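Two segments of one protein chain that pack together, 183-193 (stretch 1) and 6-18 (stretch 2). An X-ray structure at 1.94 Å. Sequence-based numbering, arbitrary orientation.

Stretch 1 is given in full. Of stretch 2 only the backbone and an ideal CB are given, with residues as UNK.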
# COMPACT_ATOMS: atom_id res chain seq x y z
N GLN A 183 -3.55 14.42 3.91
CA GLN A 183 -3.91 15.18 2.72
C GLN A 183 -3.93 14.30 1.48
O GLN A 183 -4.84 14.40 0.66
CB GLN A 183 -2.94 16.37 2.53
CG GLN A 183 -3.14 17.17 1.25
CD GLN A 183 -2.10 18.31 1.11
OE1 GLN A 183 -1.29 18.52 2.01
NE2 GLN A 183 -2.13 19.05 -0.00
N LEU A 184 -2.91 13.46 1.33
CA LEU A 184 -2.80 12.60 0.17
C LEU A 184 -3.97 11.62 0.12
O LEU A 184 -4.46 11.28 -0.95
CB LEU A 184 -1.46 11.84 0.20
CG LEU A 184 -0.29 12.84 -0.03
CD1 LEU A 184 1.09 12.18 0.06
CD2 LEU A 184 -0.44 13.63 -1.34
N TYR A 185 -4.40 11.16 1.29
CA TYR A 185 -5.55 10.27 1.38
C TYR A 185 -6.87 10.87 0.86
O TYR A 185 -7.85 10.13 0.65
CB TYR A 185 -5.73 9.81 2.83
CG TYR A 185 -6.72 8.68 3.05
CD1 TYR A 185 -6.43 7.36 2.67
CD2 TYR A 185 -7.93 8.92 3.68
CE1 TYR A 185 -7.33 6.33 2.90
CE2 TYR A 185 -8.82 7.91 3.91
CZ TYR A 185 -8.54 6.63 3.52
OH TYR A 185 -9.45 5.63 3.79
N THR A 186 -6.91 12.19 0.63
CA THR A 186 -8.14 12.79 0.06
C THR A 186 -8.15 12.78 -1.47
O THR A 186 -9.13 13.21 -2.09
CB THR A 186 -8.35 14.26 0.49
OG1 THR A 186 -7.34 15.09 -0.09
CG2 THR A 186 -8.33 14.41 2.02
N ARG A 187 -7.06 12.32 -2.07
CA ARG A 187 -6.91 12.42 -3.52
C ARG A 187 -7.33 11.14 -4.21
O ARG A 187 -7.15 10.09 -3.65
CB ARG A 187 -5.44 12.74 -3.88
CG ARG A 187 -4.95 14.08 -3.34
CD ARG A 187 -3.47 14.26 -3.66
NE ARG A 187 -3.02 15.61 -3.32
CZ ARG A 187 -1.83 16.08 -3.65
NH1 ARG A 187 -0.98 15.32 -4.33
NH2 ARG A 187 -1.49 17.31 -3.29
N TYR A 188 -7.84 11.23 -5.44
CA TYR A 188 -8.21 10.02 -6.17
C TYR A 188 -6.93 9.30 -6.58
O TYR A 188 -6.54 8.33 -5.95
CB TYR A 188 -9.05 10.30 -7.43
CG TYR A 188 -10.13 9.23 -7.62
CD1 TYR A 188 -11.46 9.57 -7.86
CD2 TYR A 188 -9.82 7.89 -7.35
CE1 TYR A 188 -12.43 8.58 -7.98
CE2 TYR A 188 -10.78 6.90 -7.45
CZ TYR A 188 -12.08 7.25 -7.78
OH TYR A 188 -13.01 6.24 -7.85
N GLY A 189 -6.29 9.78 -7.65
CA GLY A 189 -4.95 9.33 -7.96
C GLY A 189 -3.99 10.17 -7.15
O GLY A 189 -4.36 11.28 -6.73
N ALA A 190 -2.77 9.67 -6.93
CA ALA A 190 -1.83 10.34 -6.04
C ALA A 190 -1.52 11.77 -6.39
O ALA A 190 -1.22 12.56 -5.49
CB ALA A 190 -0.53 9.57 -5.97
N ASN A 191 -1.55 12.14 -7.68
CA ASN A 191 -1.24 13.52 -8.04
C ASN A 191 -2.48 14.29 -8.45
O ASN A 191 -2.36 15.34 -9.02
CB ASN A 191 -0.23 13.58 -9.17
CG ASN A 191 1.07 12.90 -8.82
OD1 ASN A 191 1.54 12.03 -9.56
ND2 ASN A 191 1.66 13.28 -7.72
N ASP A 192 -3.66 13.76 -8.16
CA ASP A 192 -4.89 14.48 -8.46
C ASP A 192 -5.14 15.57 -7.40
O ASP A 192 -4.44 15.64 -6.40
CB ASP A 192 -6.07 13.50 -8.58
CG ASP A 192 -5.91 12.56 -9.79
OD1 ASP A 192 -5.13 12.91 -10.69
OD2 ASP A 192 -6.58 11.50 -9.85
N ALA A 193 -6.13 16.43 -7.64
CA ALA A 193 -6.43 17.53 -6.72
C ALA A 193 -6.76 17.02 -5.33
O ALA A 193 -7.33 15.93 -5.17
CB ALA A 193 -7.56 18.36 -7.25
N UNK A 6 -8.20 -1.47 -6.33
CA UNK A 6 -7.64 -0.36 -5.59
C UNK A 6 -8.29 0.96 -5.98
O UNK A 6 -9.29 0.98 -6.71
CB UNK A 6 -6.13 -0.29 -5.81
N UNK A 7 -7.70 2.06 -5.52
CA UNK A 7 -8.28 3.36 -5.74
C UNK A 7 -7.80 3.89 -7.10
O UNK A 7 -6.65 4.29 -7.24
CB UNK A 7 -7.91 4.32 -4.60
N UNK A 8 -8.68 3.83 -8.11
CA UNK A 8 -8.33 4.25 -9.47
C UNK A 8 -9.35 5.24 -9.98
O UNK A 8 -10.53 4.94 -10.04
CB UNK A 8 -8.24 3.05 -10.41
N UNK A 9 -8.90 6.44 -10.32
CA UNK A 9 -9.81 7.47 -10.82
C UNK A 9 -10.35 7.04 -12.18
O UNK A 9 -9.60 6.94 -13.14
CB UNK A 9 -9.11 8.83 -10.92
N UNK A 10 -11.66 6.77 -12.28
CA UNK A 10 -12.19 6.33 -13.58
C UNK A 10 -12.13 7.41 -14.66
O UNK A 10 -12.27 7.06 -15.83
CB UNK A 10 -13.64 5.87 -13.41
N UNK A 11 -11.91 8.68 -14.30
CA UNK A 11 -11.78 9.73 -15.31
C UNK A 11 -10.41 9.72 -15.98
O UNK A 11 -10.23 10.32 -17.05
CB UNK A 11 -12.03 11.10 -14.68
N UNK A 12 -9.43 9.07 -15.35
CA UNK A 12 -8.09 9.01 -15.91
C UNK A 12 -7.59 7.60 -16.21
O UNK A 12 -6.67 7.42 -16.99
CB UNK A 12 -7.11 9.69 -14.95
N UNK A 13 -8.17 6.61 -15.53
CA UNK A 13 -7.71 5.23 -15.56
C UNK A 13 -6.21 5.11 -15.27
O UNK A 13 -5.52 4.21 -15.78
CB UNK A 13 -8.03 4.61 -16.92
N UNK A 14 -5.73 5.99 -14.40
CA UNK A 14 -4.33 5.98 -13.98
C UNK A 14 -4.10 5.02 -12.84
O UNK A 14 -4.73 5.11 -11.78
CB UNK A 14 -3.88 7.38 -13.57
N UNK A 15 -3.20 4.07 -13.07
CA UNK A 15 -2.70 3.23 -12.00
C UNK A 15 -1.63 4.02 -11.27
O UNK A 15 -0.47 4.07 -11.69
CB UNK A 15 -2.16 1.90 -12.53
N UNK A 16 -2.05 4.66 -10.20
CA UNK A 16 -1.21 5.60 -9.46
C UNK A 16 -0.76 5.01 -8.13
O UNK A 16 0.44 4.82 -7.90
CB UNK A 16 -1.96 6.91 -9.22
N UNK A 17 -1.69 4.71 -7.23
CA UNK A 17 -1.31 4.10 -5.96
C UNK A 17 -0.70 2.69 -6.14
O UNK A 17 -0.98 1.99 -7.12
CB UNK A 17 -2.53 4.02 -5.04
N UNK A 18 0.15 2.26 -5.19
CA UNK A 18 0.67 0.89 -5.22
C UNK A 18 -0.46 -0.11 -5.16
O UNK A 18 -1.48 0.16 -4.50
CB UNK A 18 1.64 0.65 -4.06

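Position 6 lies out of reach; phi/psi of 79/-170° favours glycine, and Gly-6 is deposited.

At position 7 CA-to-CB points sideways, and the ideal CB is 4.4 Å from Tyr-188 O. Beyond it Tyr-185 O and Arg-187 O are acceptors, and the Tyr-185 ring offers a face. A long donor, lysine or arginine, would suit. Arg-7 donates from NH1 to Tyr-185 O (2.8 Å, 165°) and Arg-187 O (3.0 Å, 146°), while its CZ lies 4.6 Å from the Tyr-185 ring centroid, a cation-pi contact.

Position 8 points away, leaving the choice wide; Val-8 contributes mainly backbone, its N donating to a water that also bonds Tyr-188 OH.

At position 9 the ideal CB is 3.5 Å from Tyr-188 CG (tight) and 3.8 Å from Asp-192 OD2. A short donor such as asparagine, serine or threonine is plausible. Asn-9 ND2 donates to Asp-192 OD2 (3.2 Å, 179°), and its CA sits 3.5 Å from the Tyr-188 ring centroid.

Position 10 has no stretch 1 atom within 5.5 Å of its ideal CB, so many residues suit. Pro-10 bends back through its ring, CD lying 3.5 Å from Tyr-188 OH.

Position 11 makes no contact and is undemanding; Ala-11 is deposited. Position 13 is out of reach, and its left-handed 52/34° backbone favours glycine or asparagine; Lys-13 is deposited.

Position 12 points toward stretch 1, but its ideal CB is 5.4 Å from Asp-192 OD2, so a small polar group could work through water. Thr-12 OG1 donates to a water that donates to Asp-192 OD2.

Position 14 points toward stretch 1, with room before Asn-191 and Asp-192. The carboxylate there would favour lysine, arginine or glutamine, yet Glu-14 is found. Its OE1 is 4.2 Å from Asp-192 OD1, a close approach of like charges, and a water donates to OE1 and to Asp-192 OD2.

Position 16 points toward stretch 1, its ideal CB 3.7 Å from Ala-190 N. This favours a small acceptor, serine or perhaps threonine; Ser-16 OG accepts from Ala-190 N (2.9 Å, 151°).

Position 17 starts sideways, with Tyr-188 O and the apolar Ala-190 and Leu-184 beyond. A large aromatic with a donor fits both. Trp-17 NE1 donates to Tyr-188 O (2.8 Å), and Ala-190 CB lies 3.8 Å from the centroid of its six-membered ring.

Positions 15 and 18 are out of reach and hold Leu-15 and Pro-18.

Stretch 2 (6-18) GRVNPATKELSWP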
# COMPACT_ATOMS: atom_id res chain seq x y z
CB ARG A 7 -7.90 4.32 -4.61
CG ARG A 7 -8.53 5.72 -4.71
CD ARG A 7 -7.99 6.62 -3.61
NE ARG A 7 -8.48 6.24 -2.28
CZ ARG A 7 -8.37 7.03 -1.22
NH1 ARG A 7 -7.76 8.21 -1.36
NH2 ARG A 7 -8.86 6.66 -0.03
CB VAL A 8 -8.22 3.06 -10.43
CG1 VAL A 8 -7.93 3.52 -11.89
CG2 VAL A 8 -7.12 2.09 -9.95
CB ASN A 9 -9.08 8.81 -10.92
CG ASN A 9 -10.00 9.98 -11.26
OD1 ASN A 9 -11.13 9.81 -11.72
ND2 ASN A 9 -9.48 11.18 -11.05
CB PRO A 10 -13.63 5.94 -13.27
CG PRO A 10 -14.01 6.76 -12.06
CD PRO A 10 -12.72 6.91 -11.25
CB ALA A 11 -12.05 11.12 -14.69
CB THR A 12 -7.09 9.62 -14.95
OG1 THR A 12 -7.05 8.79 -13.78
CG2 THR A 12 -7.50 11.06 -14.58
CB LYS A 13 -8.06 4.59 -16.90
CG LYS A 13 -9.57 4.45 -17.11
CD LYS A 13 -9.93 3.45 -18.20
CE LYS A 13 -9.48 3.90 -19.57
NZ LYS A 13 -9.90 2.92 -20.64
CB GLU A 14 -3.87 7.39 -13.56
CG GLU A 14 -2.40 7.47 -13.10
CD GLU A 14 -2.06 8.84 -12.54
OE1 GLU A 14 -2.99 9.60 -12.18
OE2 GLU A 14 -0.86 9.19 -12.48
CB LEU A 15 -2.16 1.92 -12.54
CG LEU A 15 -3.16 1.15 -13.40
CD1 LEU A 15 -2.46 -0.17 -13.80
CD2 LEU A 15 -4.49 0.87 -12.66
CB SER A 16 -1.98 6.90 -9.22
OG SER A 16 -1.20 7.78 -8.44
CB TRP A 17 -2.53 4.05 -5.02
CG TRP A 17 -3.06 5.41 -4.66
CD1 TRP A 17 -4.25 5.97 -5.05
CD2 TRP A 17 -2.39 6.42 -3.86
NE1 TRP A 17 -4.37 7.25 -4.53
CE2 TRP A 17 -3.25 7.54 -3.79
CE3 TRP A 17 -1.15 6.48 -3.21
CZ2 TRP A 17 -2.91 8.70 -3.08
CZ3 TRP A 17 -0.82 7.63 -2.50
CH2 TRP A 17 -1.70 8.72 -2.44
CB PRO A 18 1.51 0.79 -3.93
CG PRO A 18 1.85 2.22 -3.58
CD PRO A 18 0.60 2.99 -3.99
O HOH W 1 -11.77 3.75 -7.15
O HOH W 2 -5.60 9.60 -11.47
O HOH W 3 -2.80 11.26 -10.12
O HOH W 4 0.02 11.72 -12.60
O HOH W 5 0.70 8.90 -10.11
O HOH W 6 -3.83 12.13 -13.15
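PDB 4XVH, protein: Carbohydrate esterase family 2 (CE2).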